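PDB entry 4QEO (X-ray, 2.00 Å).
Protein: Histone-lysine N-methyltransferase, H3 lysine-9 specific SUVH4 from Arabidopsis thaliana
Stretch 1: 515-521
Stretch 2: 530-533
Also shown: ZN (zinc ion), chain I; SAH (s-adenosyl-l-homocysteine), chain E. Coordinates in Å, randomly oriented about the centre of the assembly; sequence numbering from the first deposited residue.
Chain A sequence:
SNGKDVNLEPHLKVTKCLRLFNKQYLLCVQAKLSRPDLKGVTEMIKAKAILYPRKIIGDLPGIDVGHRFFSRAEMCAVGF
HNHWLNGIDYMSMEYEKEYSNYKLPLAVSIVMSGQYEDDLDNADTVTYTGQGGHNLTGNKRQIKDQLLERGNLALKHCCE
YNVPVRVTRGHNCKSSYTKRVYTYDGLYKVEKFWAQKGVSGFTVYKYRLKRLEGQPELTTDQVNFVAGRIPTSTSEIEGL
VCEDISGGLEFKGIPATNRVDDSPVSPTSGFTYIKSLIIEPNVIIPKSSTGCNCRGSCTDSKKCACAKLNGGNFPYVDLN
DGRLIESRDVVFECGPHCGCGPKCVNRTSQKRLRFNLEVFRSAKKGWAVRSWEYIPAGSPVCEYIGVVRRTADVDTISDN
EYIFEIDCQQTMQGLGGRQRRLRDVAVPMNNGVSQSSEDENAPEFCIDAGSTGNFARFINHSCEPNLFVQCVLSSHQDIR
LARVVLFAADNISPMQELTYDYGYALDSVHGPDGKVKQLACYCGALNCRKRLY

Stretch 1, residues 515-521: KVKQLAC
Stretch 2 530-533: KRLY

An extended segment and an irregular one from the same chain meet in a short backbone pairing, a single beta bridge with two hydrogen bonds, beside a small apolar cluster of Leu519, Leu532 and Tyr533, with Cys521 both touching Leu532 and binding zinc. The pairing runs in roughly opposite senses: the vector from CA of Val516 to CA of Cys521 and that from CA of Lys530 to CA of Tyr533 lie 134° apart, so the segments are splayed rather than strictly antiparallel. About 525 Å² is buried, both sides summed.

The register is set by Ala520 and Arg531, whose CA atoms are 4.6 Å apart; farther along, CA of Gln518 lies 5.5 Å from CA of Tyr533. Leu532 N donates to Leu519 O at 2.9 Å, with an N-H...O angle of 144°, and Cys521 N donates to Lys530 O at 3.2 Å and a straighter 168°. These bonds bracket the bridged pair. Leu519 O also receives a CA-H...O contact from Arg531 CA at 3.5 Å. Stretch 1 is extended throughout, with phi/psi -73/125 at Lys515, -76/116 at Val516, -82/127 at Lys517, -126/156 at Gln518, -129/129 at Leu519, -79/142 at Ala520 and -104/142 at Cys521; a weakly bonded strand lies at about 516-517. Stretch 2 is less regular: Lys530 has a positive phi (62/3), Arg531 is extended (-141/132), and Leu532 turns to -68/-48; phi of Tyr533 is -151.

Leu519 points toward the other stretch, with chi1 between wells at -125° and chi2 t. Leu519 CB lies over one face of the Tyr533 ring, 3.7 Å from the centroid and 24° off the normal, a CH-pi contact in which an aliphatic carbon meets the pi cloud. The ring reaches this place with chi1 p (51°) and chi2 61°, although its CA-to-CB bond points sideways. Leu519 CB also packs against Leu532 CB at 3.8 Å, so one aliphatic residue serves both the aromatic ring and the buried leucine. Leu532 has chi1 m (-86°) and chi2 -141°, and Leu532 CD2 comes within 3.8 Å of Cys521 SG.

Cys521, chi1 t, also points toward stretch 2. Cys521 SG binds the zinc ion at 2.4 Å, three further ligand atoms coming from elsewhere in the structure; thiolate sulfur is a favoured ligand for this metal. Cys521 SG lies 3.5 Å from N6 of S-adenosylhomocysteine, while Ala520 O is 3.6 Å from C2 of the same ligand. Ala520 points away and meets stretch 2 chiefly through its backbone, Ala520 CA lying 3.7 Å from Lys530 O.

Arg531 starts away from stretch 1, but its long chain (chi1 m, chi2 t, chi3 p, chi4 96°) brings the guanidinium back. Arg531 NH1 is 2.9 Å from Gln518 OE1, the glutamine having chi1 p, chi2 t and chi3 -98°. Val516, chi1 t, sets Val516 CG1 at the guanidinium edge, 3.8 Å from Arg531 NH2. Arg531 NH2 donates to Tyr533 O at 3.1 Å, tying the arginine to the last residue of the chain. Two exposed lysines suit their charge: Lys530 (chi1 to chi3 m, chi4 t) points away, and Lys517 (chi1 -111°, chi2 m, chi3 t, chi4 m) leads its end away.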

# COMPACT_ATOMS: atom_id res chain seq x y z
N LYS A 515 31.62 19.28 -16.40
CA LYS A 515 30.27 19.60 -16.80
C LYS A 515 29.31 18.59 -16.20
O LYS A 515 29.44 17.39 -16.42
CB LYS A 515 30.17 19.63 -18.33
CG LYS A 515 28.93 18.98 -18.91
CD LYS A 515 28.28 19.80 -20.01
CE LYS A 515 27.13 19.01 -20.66
NZ LYS A 515 27.24 18.84 -22.15
N VAL A 516 28.32 19.09 -15.47
CA VAL A 516 27.34 18.20 -14.85
C VAL A 516 26.35 17.67 -15.88
O VAL A 516 25.61 18.44 -16.50
CB VAL A 516 26.61 18.91 -13.69
CG1 VAL A 516 25.26 18.26 -13.42
CG2 VAL A 516 27.48 18.90 -12.44
N LYS A 517 26.37 16.36 -16.09
CA LYS A 517 25.36 15.71 -16.91
C LYS A 517 24.14 15.50 -16.03
O LYS A 517 24.24 14.94 -14.94
CB LYS A 517 25.87 14.38 -17.46
CG LYS A 517 26.12 14.36 -18.96
CD LYS A 517 24.87 14.76 -19.73
CE LYS A 517 25.02 14.53 -21.23
NZ LYS A 517 26.07 15.38 -21.85
N GLN A 518 22.99 15.97 -16.49
CA GLN A 518 21.77 15.90 -15.69
C GLN A 518 20.61 15.21 -16.40
O GLN A 518 20.56 15.16 -17.63
CB GLN A 518 21.34 17.31 -15.27
CG GLN A 518 20.79 18.14 -16.40
CD GLN A 518 20.51 19.56 -15.98
OE1 GLN A 518 19.37 19.91 -15.67
NE2 GLN A 518 21.55 20.38 -15.96
N LEU A 519 19.69 14.69 -15.60
CA LEU A 519 18.49 14.04 -16.11
C LEU A 519 17.27 14.62 -15.41
O LEU A 519 17.22 14.69 -14.18
CB LEU A 519 18.55 12.52 -15.86
CG LEU A 519 18.38 11.60 -17.06
CD1 LEU A 519 18.08 10.17 -16.63
CD2 LEU A 519 17.30 12.11 -18.00
N ALA A 520 16.28 15.04 -16.20
CA ALA A 520 15.05 15.58 -15.65
C ALA A 520 14.12 14.47 -15.15
O ALA A 520 14.02 13.40 -15.76
CB ALA A 520 14.34 16.47 -16.67
N CYS A 521 13.45 14.74 -14.03
CA CYS A 521 12.54 13.79 -13.43
C CYS A 521 11.11 14.15 -13.69
O CYS A 521 10.67 15.31 -13.64
CB CYS A 521 12.74 13.68 -11.93
SG CYS A 521 11.66 12.44 -11.17
N LYS A 530 12.69 17.61 -9.11
CA LYS A 530 12.85 17.85 -10.55
C LYS A 530 14.04 17.18 -11.27
O LYS A 530 14.23 17.38 -12.47
CB LYS A 530 12.81 19.35 -10.86
CG LYS A 530 11.65 20.08 -10.19
CD LYS A 530 10.30 19.50 -10.61
CE LYS A 530 9.85 20.04 -11.96
NZ LYS A 530 8.54 19.47 -12.37
N ARG A 531 14.83 16.39 -10.55
CA ARG A 531 16.02 15.80 -11.13
C ARG A 531 16.25 14.36 -10.68
O ARG A 531 16.17 14.07 -9.48
CB ARG A 531 17.25 16.65 -10.79
CG ARG A 531 17.25 18.04 -11.41
CD ARG A 531 18.34 18.91 -10.81
NE ARG A 531 19.67 18.36 -11.04
CZ ARG A 531 20.47 18.73 -12.03
NH1 ARG A 531 20.07 19.65 -12.89
NH2 ARG A 531 21.67 18.17 -12.17
N LEU A 532 16.52 13.47 -11.63
CA LEU A 532 17.01 12.13 -11.32
C LEU A 532 18.41 12.28 -10.74
O LEU A 532 18.74 11.71 -9.70
CB LEU A 532 17.05 11.24 -12.56
CG LEU A 532 15.79 10.47 -12.99
CD1 LEU A 532 16.13 9.07 -13.50
CD2 LEU A 532 14.79 10.40 -11.85
N TYR A 533 19.24 13.06 -11.44
CA TYR A 533 20.58 13.41 -10.98
C TYR A 533 21.03 14.78 -11.51
O TYR A 533 22.12 15.26 -11.17
CB TYR A 533 21.59 12.32 -11.34
CG TYR A 533 21.60 11.85 -12.79
CD1 TYR A 533 21.88 12.73 -13.83
CD2 TYR A 533 21.35 10.52 -13.11
CE1 TYR A 533 21.91 12.30 -15.15
CE2 TYR A 533 21.38 10.08 -14.42
CZ TYR A 533 21.66 10.97 -15.44
OH TYR A 533 21.68 10.53 -16.75
ZN ZN I . 10.43 13.37 -9.34
N SAH E . 11.17 3.55 -18.27
CA SAH E . 12.36 2.72 -18.41
CB SAH E . 12.47 1.74 -17.25
CG SAH E . 13.27 2.28 -16.06
SD SAH E . 15.06 2.24 -16.36
C SAH E . 12.39 2.02 -19.76
O SAH E . 13.04 0.99 -19.92
OXT SAH E . 11.76 2.46 -20.73
C5' SAH E . 15.30 3.95 -15.84
C4' SAH E . 15.24 4.90 -17.03
O4' SAH E . 13.89 5.25 -17.27
C3' SAH E . 16.02 6.18 -16.79
O3' SAH E . 17.24 6.17 -17.48
C2' SAH E . 15.13 7.28 -17.31
O2' SAH E . 15.50 7.64 -18.63
C1' SAH E . 13.75 6.66 -17.33
N9 SAH E . 13.04 7.12 -16.13
C8 SAH E . 12.84 6.41 -14.97
N7 SAH E . 12.16 7.19 -14.10
C5 SAH E . 11.94 8.39 -14.68
C6 SAH E . 11.31 9.54 -14.23
N6 SAH E . 10.78 9.58 -13.01
N1 SAH E . 11.24 10.64 -15.07
C2 SAH E . 11.79 10.60 -16.33
N3 SAH E . 12.42 9.45 -16.77
C4 SAH E . 12.49 8.36 -15.96